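Side-chain contacts in bacteriocin (Pseudomonas syringae pv. tomato, PDB 4FZL), which probably kills rival bacteria by degrading the cell-wall precursor lipid II, as colicin M-like bacteriocins do, and binds calcium: residues T45-D50 with I81-G86; P97-A102 with A110-P115; D130-I135 with G182-S187; S137-P140 with S145-V148. One frame throughout, in Å; residues are numbered along the deposited sequence. Where two conformers were deposited one is given.

How the contacts relate
Contacts 1 and 2 sit in the helical part of the chain and touch each other: Asp50 OD2 of contact 1 lies 2.7 Å from His99 ND1 of contact 2, and Phe46 packs on Phe98. Contact 3 sets helix 129-135 on strand 184-197, and contact 4 joins the loop after that helix to strand 142-153; these two touch through Val134 with Arg139 and Leu146, their centres about 7 Å apart and 34 to 45 Å from those of the first pair. Contacts 2 and 3 are buried and held by apolar groups and ring surfaces. Contacts 1 and 4 are partly buried: contact 1 is a loop on a helix, contact 4 is polar, with an arginine, a strand carbonyl and a bridging water. Contacts 2, 3 and 4 all reach the same sheet.

Contact 1 (T45-D50 with I81-G86); sequences TFAAAD and IKYPPG
Ile81 and Tyr83 reach from the loop before helix 96-106 onto one side of helix 37-54, meeting Thr45, Ala47 and Ala48 without any hydrogen bond across the contact. The tight part is at the two ends of this short row. Ile81 is stretched out, CG1 anti to the backbone N (chi1 175°) and the chain still extended beyond it, which drives CD1 onto the helix: it lies 3.9 Å from Thr45 OG1 and 4.2 Å from Ala48 CB. The Thr45 and Ile81 side chains cross at about a right angle. The Thr45 hydroxyl is there only in van der Waals touch, since its hydrogen bond is with Val41 O, one turn earlier in the helix. At the other end Ala47 CB meets the edge of the Tyr83 ring close to its plane, 3.8 Å from CE1. One face of that ring is covered by Pro84 CD; the ring also stacks with His88, and its hydroxyl is hydrogen-bonded to His103 ND1, fixing it between helices 37-54 and 96-106. The loose side is the remainder of the loop, where Lys82, Pro84, Pro85 and Gly86 are exposed and Ala48 is itself only partly covered. The loop between helices 59-70 and 96-106 thus packs on Thr45, Ala47 and Ala48 of helix 37-54, a loop-on-helix contact in the helical part of this colicin M-like protein, away from the calcium site.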
loop_
_atom_site.group_PDB
_atom_site.type_symbol
_atom_site.label_atom_id
_atom_site.label_comp_id
_atom_site.label_asym_id
_atom_site.label_seq_id
_atom_site.Cartn_x
_atom_site.Cartn_y
_atom_site.Cartn_z
ATOM N N THR A 45 -14.937 -1.637 -4.825
ATOM C CA THR A 45 -14.725 -3.060 -5.016
ATOM C C THR A 45 -13.213 -3.350 -4.943
ATOM O O THR A 45 -12.822 -4.386 -4.379
ATOM C CB THR A 45 -15.349 -3.548 -6.341
ATOM O OG1 THR A 45 -16.746 -3.263 -6.309
ATOM C CG2 THR A 45 -15.042 -5.086 -6.667
ATOM N N PHE A 46 -12.389 -2.484 -5.599
ATOM C CA PHE A 46 -10.947 -2.692 -5.502
ATOM C C PHE A 46 -10.518 -2.702 -4.019
ATOM O O PHE A 46 -9.639 -3.499 -3.626
ATOM C CB PHE A 46 -10.135 -1.625 -6.232
ATOM C CG PHE A 46 -10.408 -1.449 -7.695
ATOM C CD1 PHE A 46 -10.969 -2.444 -8.497
ATOM C CD2 PHE A 46 -10.114 -0.249 -8.279
ATOM C CE1 PHE A 46 -11.250 -2.202 -9.798
ATOM C CE2 PHE A 46 -10.324 -0.022 -9.636
ATOM C CZ PHE A 46 -10.916 -1.022 -10.389
ATOM N N ALA A 47 -11.039 -1.724 -3.254
ATOM C CA ALA A 47 -10.613 -1.705 -1.879
ATOM C C ALA A 47 -11.047 -2.941 -1.105
ATOM O O ALA A 47 -10.314 -3.455 -0.265
ATOM C CB ALA A 47 -11.232 -0.495 -1.261
ATOM N N ALA A 48 -12.285 -3.383 -1.371
ATOM C CA ALA A 48 -12.763 -4.604 -0.735
ATOM C C ALA A 48 -11.930 -5.848 -1.133
ATOM O O ALA A 48 -11.704 -6.759 -0.288
ATOM C CB ALA A 48 -14.250 -4.806 -1.049
ATOM N N ALA A 49 -11.587 -5.916 -2.431
ATOM C CA ALA A 49 -10.873 -7.069 -2.911
ATOM C C ALA A 49 -9.446 -7.073 -2.292
ATOM O O ALA A 49 -8.903 -8.099 -1.906
ATOM C CB ALA A 49 -10.824 -7.026 -4.446
ATOM N N ASP A 50 -8.830 -5.893 -2.226
ATOM C CA ASP A 50 -7.534 -5.789 -1.583
ATOM C C ASP A 50 -7.601 -6.209 -0.124
ATOM O O ASP A 50 -6.701 -6.868 0.369
ATOM C CB ASP A 50 -7.023 -4.348 -1.619
ATOM C CG ASP A 50 -5.631 -4.186 -1.085
ATOM O OD1 ASP A 50 -4.666 -4.575 -1.789
ATOM O OD2 ASP A 50 -5.463 -3.666 -0.008
ATOM N N ILE A 81 -22.329 -1.005 -2.687
ATOM C CA ILE A 81 -21.238 -1.508 -1.919
ATOM C C ILE A 81 -20.855 -0.340 -1.015
ATOM O O ILE A 81 -20.713 0.822 -1.474
ATOM C CB ILE A 81 -20.063 -1.987 -2.736
ATOM C CG1 ILE A 81 -18.871 -2.395 -1.847
ATOM C CG2 ILE A 81 -19.632 -0.892 -3.769
ATOM C CD1 ILE A 81 -17.815 -3.158 -2.588
ATOM N N LYS A 82 -20.718 -0.627 0.287
ATOM C CA LYS A 82 -20.316 0.361 1.317
ATOM C C LYS A 82 -18.878 0.162 1.720
ATOM O O LYS A 82 -18.433 -0.925 1.831
ATOM C CB LYS A 82 -21.268 0.307 2.501
ATOM C CG LYS A 82 -22.643 0.886 2.118
ATOM C CD LYS A 82 -23.694 0.704 3.193
ATOM C CE LYS A 82 -24.991 1.390 2.770
ATOM N NZ LYS A 82 -26.211 0.773 3.376
ATOM N N TYR A 83 -18.181 1.270 1.928
ATOM C CA TYR A 83 -16.814 1.250 2.416
ATOM C C TYR A 83 -16.929 0.969 3.901
ATOM O O TYR A 83 -17.385 1.823 4.650
ATOM C CB TYR A 83 -16.117 2.563 2.081
ATOM C CG TYR A 83 -14.612 2.476 2.304
ATOM C CD1 TYR A 83 -13.809 1.901 1.332
ATOM C CD2 TYR A 83 -14.036 2.893 3.467
ATOM C CE1 TYR A 83 -12.440 1.789 1.497
ATOM C CE2 TYR A 83 -12.638 2.800 3.649
ATOM C CZ TYR A 83 -11.870 2.232 2.658
ATOM O OH TYR A 83 -10.504 2.057 2.850
ATOM N N PRO A 84 -16.423 -0.172 4.362
ATOM C CA PRO A 84 -16.702 -0.607 5.732
ATOM C C PRO A 84 -16.064 0.238 6.817
ATOM O O PRO A 84 -15.095 1.007 6.553
ATOM C CB PRO A 84 -16.152 -2.029 5.749
ATOM C CG PRO A 84 -15.079 -2.066 4.714
ATOM C CD PRO A 84 -15.329 -0.937 3.740
ATOM N N PRO A 85 -16.579 0.102 8.056
ATOM C CA PRO A 85 -16.235 1.046 9.097
ATOM C C PRO A 85 -15.036 0.668 9.933
ATOM O O PRO A 85 -14.506 1.526 10.597
ATOM C CB PRO A 85 -17.469 1.009 10.013
ATOM C CG PRO A 85 -17.912 -0.426 9.941
ATOM C CD PRO A 85 -17.609 -0.858 8.518
ATOM N N GLY A 86 -14.568 -0.571 9.864
ATOM C CA GLY A 86 -13.525 -1.035 10.800
ATOM C C GLY A 86 -12.054 -0.979 10.407
ATOM O O GLY A 86 -11.526 0.059 10.005
#

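Contact 2 (P97-A102 with A110-P115); sequences PFHALA and APLTFP
Helix 96-106 and the short strand 112-113 run past each other with the CA atoms of Ala100 and Leu112 8.2 Å apart. The arrangement is a helix packed on a beta-sheet: strand 112-113 pairs in parallel with strand 224-227, and the helix covers one side of it. Leu112 does the reaching. Its CG is anti to the backbone N (chi1 165°), which carries the two methyl branches toward the helix, where they divide the work. CD2 rests on the backbone and methyl of Ala100, 4.2 Å from Ala100 CA and 4.4 Å from Ala100 CB. CD1 goes to His99 instead, meeting the imidazole obliquely at 4.4 Å from His99 NE2. No hydrogen bond crosses between the segments, and the touches are van der Waals ones. The small Ala100 lets the leucine approach the helix backbone, and its own carbonyl oxygen is hydrogen-bonded to Tyr224 OH, tying the same turn of helix to strand 224-227. The calcium site is not far off, with the Ala100 side chain about 11 Å from the bound calcium ion and about 8 Å from the side chain of Leu165, one of the calcium-site residues. Polar bonds elsewhere hold the His99 ring in its rotation. His99 NE2, the ring atom nearest Leu112, is hydrogen-bonded to His88 ND1, whereas the other ring nitrogen, ND1, is bonded to Asp50 OD2.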
loop_
_atom_site.group_PDB
_atom_site.type_symbol
_atom_site.label_atom_id
_atom_site.label_comp_id
_atom_site.label_asym_id
_atom_site.label_seq_id
_atom_site.Cartn_x
_atom_site.Cartn_y
_atom_site.Cartn_z
ATOM N N PRO A 97 -2.681 0.395 -4.045
ATOM C CA PRO A 97 -2.734 1.882 -4.138
ATOM C C PRO A 97 -4.188 2.368 -4.320
ATOM O O PRO A 97 -4.527 3.466 -3.945
ATOM C CB PRO A 97 -1.885 2.227 -5.363
ATOM C CG PRO A 97 -1.350 0.947 -5.847
ATOM C CD PRO A 97 -1.723 -0.199 -4.975
ATOM N N PHE A 98 -5.033 1.547 -4.969
ATOM C CA PHE A 98 -6.441 1.914 -5.108
ATOM C C PHE A 98 -7.164 1.870 -3.780
ATOM O O PHE A 98 -8.098 2.630 -3.502
ATOM C CB PHE A 98 -7.145 1.010 -6.100
ATOM C CG PHE A 98 -6.666 1.208 -7.511
ATOM C CD1 PHE A 98 -7.133 2.243 -8.286
ATOM C CD2 PHE A 98 -5.709 0.358 -8.043
ATOM C CE1 PHE A 98 -6.668 2.399 -9.619
ATOM C CE2 PHE A 98 -5.236 0.519 -9.356
ATOM C CZ PHE A 98 -5.704 1.571 -10.128
ATOM N N HIS A 99 -6.786 0.908 -2.958
ATOM C CA HIS A 99 -7.375 0.805 -1.614
ATOM C C HIS A 99 -7.016 2.060 -0.807
ATOM O O HIS A 99 -7.875 2.640 -0.156
ATOM C CB HIS A 99 -6.864 -0.544 -0.941
ATOM C CG HIS A 99 -7.518 -0.862 0.359
ATOM N ND1 HIS A 99 -7.304 -2.032 0.997
ATOM C CD2 HIS A 99 -8.491 -0.201 1.082
ATOM C CE1 HIS A 99 -8.050 -2.113 2.103
ATOM N NE2 HIS A 99 -8.801 -1.010 2.166
ATOM N N ALA A 100 -5.763 2.485 -0.860
ATOM C CA ALA A 100 -5.328 3.698 -0.177
ATOM C C ALA A 100 -6.065 4.907 -0.754
ATOM O O ALA A 100 -6.381 5.892 -0.001
ATOM C CB ALA A 100 -3.814 3.843 -0.230
ATOM N N LEU A 101 -6.217 4.926 -2.078
ATOM C CA LEU A 101 -6.927 6.047 -2.718
ATOM C C LEU A 101 -8.412 6.130 -2.205
ATOM O O LEU A 101 -8.954 7.168 -1.792
ATOM C CB LEU A 101 -6.918 5.903 -4.254
ATOM C CG LEU A 101 -7.740 6.910 -5.056
ATOM C CD1 LEU A 101 -6.979 8.209 -4.923
ATOM C CD2 LEU A 101 -7.713 6.409 -6.493
ATOM N N ALA A 102 -9.053 4.968 -2.282
ATOM C CA ALA A 102 -10.415 4.794 -1.738
ATOM C C ALA A 102 -10.512 5.289 -0.267
ATOM O O ALA A 102 -11.474 5.969 0.091
ATOM C CB ALA A 102 -10.900 3.331 -1.865
ATOM N N ALA A 110 -9.807 7.676 9.239
ATOM C CA ALA A 110 -9.412 6.566 10.139
ATOM C C ALA A 110 -8.012 6.100 9.784
ATOM O O ALA A 110 -7.656 6.084 8.609
ATOM C CB ALA A 110 -10.387 5.385 10.014
ATOM N N PRO A 111 -7.189 5.724 10.773
ATOM C CA PRO A 111 -5.921 5.085 10.379
ATOM C C PRO A 111 -6.123 3.788 9.578
ATOM O O PRO A 111 -7.160 3.129 9.746
ATOM C CB PRO A 111 -5.260 4.743 11.718
ATOM C CG PRO A 111 -6.032 5.447 12.772
ATOM C CD PRO A 111 -7.387 5.742 12.222
ATOM N N LEU A 112 -5.140 3.377 8.737
ATOM C CA LEU A 112 -5.175 2.170 7.891
ATOM C C LEU A 112 -3.875 1.447 8.330
ATOM O O LEU A 112 -2.877 2.087 8.776
ATOM C CB LEU A 112 -5.142 2.670 6.371
ATOM C CG LEU A 112 -4.871 1.965 5.103
ATOM C CD1 LEU A 112 -5.968 0.954 4.941
ATOM C CD2 LEU A 112 -4.969 2.845 3.879
ATOM N N THR A 113 -3.861 0.129 8.208
ATOM C CA THR A 113 -2.687 -0.698 8.505
ATOM C C THR A 113 -2.069 -1.234 7.263
ATOM O O THR A 113 -2.795 -1.731 6.406
ATOM C CB THR A 113 -3.040 -1.819 9.475
ATOM O OG1 THR A 113 -3.571 -1.222 10.664
ATOM C CG2 THR A 113 -1.834 -2.706 9.764
ATOM N N PHE A 114 -0.750 -1.116 7.126
ATOM C CA PHE A 114 0.021 -1.665 6.039
ATOM C C PHE A 114 1.085 -2.556 6.675
ATOM O O PHE A 114 2.122 -2.094 7.022
ATOM C CB PHE A 114 0.681 -0.590 5.169
ATOM C CG PHE A 114 1.091 -1.050 3.782
ATOM C CD1 PHE A 114 1.159 -2.358 3.393
ATOM C CD2 PHE A 114 1.457 -0.137 2.850
ATOM C CE1 PHE A 114 1.513 -2.724 2.126
ATOM C CE2 PHE A 114 1.883 -0.485 1.594
ATOM C CZ PHE A 114 1.912 -1.805 1.233
ATOM N N PRO A 115 0.750 -3.824 6.940
ATOM C CA PRO A 115 1.728 -4.672 7.665
ATOM C C PRO A 115 3.122 -4.622 7.012
ATOM O O PRO A 115 3.214 -4.717 5.769
ATOM C CB PRO A 115 1.102 -6.064 7.611
ATOM C CG PRO A 115 -0.391 -5.735 7.497
ATOM C CD PRO A 115 -0.491 -4.549 6.604
#

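Contact 3 (D130-I135 with G182-S187); sequences DVMNVI and GAWTFS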
loop_
_atom_site.group_PDB
_atom_site.type_symbol
_atom_site.label_atom_id
_atom_site.label_comp_id
_atom_site.label_asym_id
_atom_site.label_seq_id
_atom_site.Cartn_x
_atom_site.Cartn_y
_atom_site.Cartn_z
ATOM N N ASP A 130 24.673 6.374 5.777
ATOM C CA ASP A 130 24.521 6.869 7.152
ATOM C C ASP A 130 24.447 5.693 8.139
ATOM O O ASP A 130 24.944 5.829 9.237
ATOM C CB ASP A 130 23.337 7.838 7.350
ATOM C CG ASP A 130 23.552 9.198 6.669
ATOM O OD1 ASP A 130 24.669 9.503 6.154
ATOM O OD2 ASP A 130 22.584 9.983 6.651
ATOM N N VAL A 131 23.862 4.542 7.764
ATOM C CA VAL A 131 23.801 3.354 8.663
ATOM C C VAL A 131 25.149 2.639 8.762
ATOM O O VAL A 131 25.633 2.316 9.858
ATOM C CB VAL A 131 22.659 2.382 8.279
ATOM C CG1 VAL A 131 22.760 1.057 9.024
ATOM C CG2 VAL A 131 21.303 3.054 8.505
ATOM N N MET A 132 25.790 2.444 7.618
ATOM C CA MET A 132 27.117 1.807 7.622
ATOM C C MET A 132 28.148 2.627 8.424
ATOM O O MET A 132 29.000 2.034 9.097
ATOM C CB MET A 132 27.597 1.518 6.213
ATOM C CG MET A 132 26.798 0.390 5.608
ATOM S SD MET A 132 27.068 -1.222 6.391
ATOM C CE MET A 132 28.743 -1.610 5.830
ATOM N N ASN A 133 28.061 3.966 8.366
ATOM C CA ASN A 133 28.884 4.876 9.180
ATOM C C ASN A 133 28.716 4.590 10.683
ATOM O O ASN A 133 29.678 4.655 11.446
ATOM C CB ASN A 133 28.487 6.361 8.979
ATOM C CG ASN A 133 29.187 7.016 7.818
ATOM O OD1 ASN A 133 29.868 6.337 7.025
ATOM N ND2 ASN A 133 29.011 8.348 7.685
ATOM N N VAL A 134 27.476 4.320 11.109
ATOM C CA VAL A 134 27.208 4.080 12.549
ATOM C C VAL A 134 27.687 2.702 12.980
ATOM O O VAL A 134 28.285 2.547 14.068
ATOM C CB VAL A 134 25.726 4.244 12.884
ATOM C CG1 VAL A 134 25.424 3.922 14.354
ATOM C CG2 VAL A 134 25.323 5.663 12.569
ATOM N N ILE A 135 27.372 1.725 12.145
ATOM C CA ILE A 135 27.930 0.316 12.212
ATOM C C ILE A 135 29.420 0.331 12.476
ATOM O O ILE A 135 29.939 -0.323 13.417
ATOM C CB ILE A 135 27.495 -0.649 11.128
ATOM C CG1 ILE A 135 25.970 -0.829 11.222
ATOM C CG2 ILE A 135 28.068 -2.021 11.383
ATOM C CD1 ILE A 135 25.423 -1.632 10.094
ATOM N N GLY A 182 38.285 -6.935 13.318
ATOM C CA GLY A 182 37.482 -5.847 12.747
ATOM C C GLY A 182 36.399 -6.427 11.846
ATOM O O GLY A 182 35.721 -5.695 11.149
ATOM N N ALA A 183 36.250 -7.752 11.837
ATOM C CA ALA A 183 35.109 -8.395 11.185
ATOM C C ALA A 183 33.846 -8.336 12.084
ATOM O O ALA A 183 33.937 -8.590 13.291
ATOM C CB ALA A 183 35.451 -9.828 10.864
ATOM N N TRP A 184 32.680 -8.044 11.514
ATOM C CA TRP A 184 31.466 -7.907 12.351
ATOM C C TRP A 184 30.246 -8.498 11.708
ATOM O O TRP A 184 30.155 -8.596 10.469
ATOM C CB TRP A 184 31.174 -6.442 12.678
ATOM C CG TRP A 184 31.061 -5.583 11.432
ATOM C CD1 TRP A 184 32.081 -4.841 10.822
ATOM C CD2 TRP A 184 29.869 -5.375 10.571
ATOM N NE1 TRP A 184 31.613 -4.197 9.697
ATOM C CE2 TRP A 184 30.296 -4.468 9.492
ATOM C CE3 TRP A 184 28.547 -5.817 10.593
ATOM C CZ2 TRP A 184 29.420 -4.050 8.489
ATOM C CZ3 TRP A 184 27.671 -5.388 9.567
ATOM C CH2 TRP A 184 28.098 -4.518 8.551
ATOM N N THR A 185 29.321 -8.918 12.574
ATOM C CA THR A 185 27.973 -9.325 12.188
ATOM C C THR A 185 26.934 -8.522 12.960
ATOM O O THR A 185 27.086 -8.213 14.185
ATOM C CB THR A 185 27.732 -10.820 12.416
ATOM O OG1 THR A 185 28.710 -11.536 11.679
ATOM C CG2 THR A 185 26.324 -11.254 11.907
ATOM N N PHE A 186 25.895 -8.116 12.229
ATOM C CA PHE A 186 24.763 -7.437 12.824
ATOM C C PHE A 186 23.602 -8.407 12.742
ATOM O O PHE A 186 23.397 -9.022 11.702
ATOM C CB PHE A 186 24.416 -6.151 12.058
ATOM C CG PHE A 186 23.095 -5.570 12.474
ATOM C CD1 PHE A 186 23.012 -4.690 13.564
ATOM C CD2 PHE A 186 21.934 -6.019 11.873
ATOM C CE1 PHE A 186 21.760 -4.222 14.025
ATOM C CE2 PHE A 186 20.671 -5.543 12.344
ATOM C CZ PHE A 186 20.602 -4.646 13.364
ATOM N N SER A 187 22.893 -8.598 13.843
ATOM C CA SER A 187 21.626 -9.340 13.852
ATOM C C SER A 187 20.589 -8.467 14.524
ATOM O O SER A 187 20.817 -7.890 15.589
ATOM C CB SER A 187 21.720 -10.692 14.592
ATOM O OG SER A 187 21.770 -10.532 16.017
#
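Trp184 takes the crowded position, with CG between the backbone N and the carbonyl carbon (chi1 55°), an orientation in which its indole stands out from the strand toward helix 129-135. Met132 answers with three successive torsions near -70°, a curled chain that brings its terminal methyl back toward the indole. The result is a two-sided approach. Ile135 CG2 makes a CH-pi contact over the face of the six-membered ring, 3.6 Å from the centroid and only 3° off the ring normal. Met132 CE comes to the edge instead, near the ring plane, 3.7 Å from Trp184 CZ2. The sulfur lies obliquely, Met132 SD being 5.2 Å from the same centroid, a Met-aromatic contact. The indole N-H of Trp184 reaches Gln136 OE1 in a weak hydrogen bond. Phe186, two residues on and on the same side of the strand, lies farther from the helix segment and packs on Leu146 and Leu172. Helix 129-135 thus lies across the mixed sheet, a helix-on-sheet packing in the elongated sheet region, with the Trp184 side chain about 6 Å from that of Asp177, which binds magnesium in another structure of this protein but holds no metal here.

Contact 4 (S137-P140 with S145-V148); sequences SARP and SLDV. With EDO (1,2-ethanediol), chain G.
The Arg139 guanidinium meets Ser145 O at its edge, nearly in its own plane, while Leu146 CD1 comes in obliquely, 3.8 Å from Arg139 NH2. The edge contact is a hydrogen bond from Arg139 NH1 to Ser145 O, 3.0 Å long and fairly straight (159° at the hydrogen). Relative to the carbonyl plane the donor stands well above, 52° out of it. A water joins the two partners a second time, accepting from Arg139 NH2 at 3.0 Å and donating to Ser145 O at 2.9 Å. The same water lies 2.7 Å from O2 of a 1,2-ethanediol, probably from the crystallisation liquor, which in turn accepts a 2.9 Å hydrogen bond from Asp147 N. With the chain bent at chi3 (-131°), NE bonds to Ile135 O and NH2 to Val134 O, both carbonyls at the end of helix 129-135, and NH1 also bonds to Ser144 OG. With each guanidinium nitrogen engaged, the group's rotation is fixed; the negative end of the helix dipole would probably suit its charge. Beneath the polar layer, the Leu146 side chain packs on Val134, Ile135 and Leu172. The arrangement is a loop arginine tying a helix C-terminus to strand 142-153, which pairs antiparallel with strand 167-178, a helix-to-strand connection in the sheet region of this colicin M-like protein.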
loop_
_atom_site.group_PDB
_atom_site.type_symbol
_atom_site.label_atom_id
_atom_site.label_comp_id
_atom_site.label_asym_id
_atom_site.label_seq_id
_atom_site.Cartn_x
_atom_site.Cartn_y
_atom_site.Cartn_z
ATOM N N SER A 137 31.349 2.806 13.451
ATOM C CA SER A 137 31.848 3.768 14.432
ATOM C C SER A 137 32.533 3.046 15.617
ATOM O O SER A 137 32.599 1.787 15.645
ATOM C CB SER A 137 30.721 4.715 14.896
ATOM O OG SER A 137 29.771 4.073 15.732
ATOM N N ALA A 138 33.089 3.827 16.526
ATOM C CA ALA A 138 33.897 3.377 17.713
ATOM C C ALA A 138 33.182 2.286 18.484
ATOM O O ALA A 138 32.247 2.569 19.218
ATOM C CB ALA A 138 34.149 4.522 18.633
ATOM N N ARG A 139 33.615 1.039 18.287
ATOM C CA ARG A 139 32.991 -0.106 18.952
ATOM C C ARG A 139 33.922 -1.059 19.647
ATOM O O ARG A 139 34.971 -1.406 19.108
ATOM C CB ARG A 139 32.215 -0.926 17.950
ATOM C CG ARG A 139 30.754 -0.685 18.081
ATOM C CD ARG A 139 30.057 -1.336 16.930
ATOM N NE ARG A 139 29.151 -0.346 16.348
ATOM C CZ ARG A 139 28.000 0.047 16.898
ATOM N NH1 ARG A 139 27.582 -0.489 18.052
ATOM N NH2 ARG A 139 27.271 0.975 16.284
ATOM N N PRO A 140 33.493 -1.561 20.821
ATOM C CA PRO A 140 34.279 -2.615 21.444
ATOM C C PRO A 140 34.252 -3.899 20.614
ATOM O O PRO A 140 33.273 -4.160 19.904
ATOM C CB PRO A 140 33.589 -2.819 22.802
ATOM C CG PRO A 140 32.182 -2.331 22.624
ATOM C CD PRO A 140 32.218 -1.293 21.533
ATOM N N SER A 145 25.334 -2.506 20.803
ATOM C CA SER A 145 23.990 -2.271 20.350
ATOM C C SER A 145 23.933 -1.217 19.220
ATOM O O SER A 145 24.795 -0.291 19.155
ATOM C CB SER A 145 23.190 -1.839 21.572
ATOM O OG SER A 145 23.378 -0.466 21.795
ATOM N N LEU A 146 22.916 -1.342 18.372
ATOM C CA LEU A 146 22.678 -0.382 17.256
ATOM C C LEU A 146 21.175 -0.069 17.255
ATOM O O LEU A 146 20.360 -0.982 17.306
ATOM C CB LEU A 146 22.986 -1.045 15.935
ATOM C CG LEU A 146 22.724 -0.221 14.660
ATOM C CD1 LEU A 146 23.884 0.734 14.581
ATOM C CD2 LEU A 146 22.676 -1.041 13.417
ATOM N N ASP A 147 20.803 1.191 17.120
ATOM C CA ASP A 147 19.402 1.539 17.023
ATOM C C ASP A 147 19.363 2.855 16.291
ATOM O O ASP A 147 19.459 3.901 16.934
ATOM C CB ASP A 147 18.769 1.561 18.425
ATOM C CG ASP A 147 17.245 1.504 18.450
ATOM O OD1 ASP A 147 16.650 1.615 17.346
ATOM O OD2 ASP A 147 16.607 1.304 19.567
ATOM N N VAL A 148 19.178 2.835 14.983
ATOM C CA VAL A 148 19.188 4.052 14.229
ATOM C C VAL A 148 18.068 4.064 13.210
ATOM O O VAL A 148 17.527 3.018 12.844
ATOM C CB VAL A 148 20.541 4.222 13.532
ATOM C CG1 VAL A 148 21.653 4.268 14.576
ATOM C CG2 VAL A 148 20.756 3.086 12.536
HETATM C C1 EDO G . 22.328 4.473 19.704
HETATM O O1 EDO G . 21.449 3.558 20.391
HETATM C C2 EDO G . 22.423 4.330 18.202
HETATM O O2 EDO G . 22.882 3.062 17.820
HETATM O O HOH W 1 25.424 2.365 18.130
#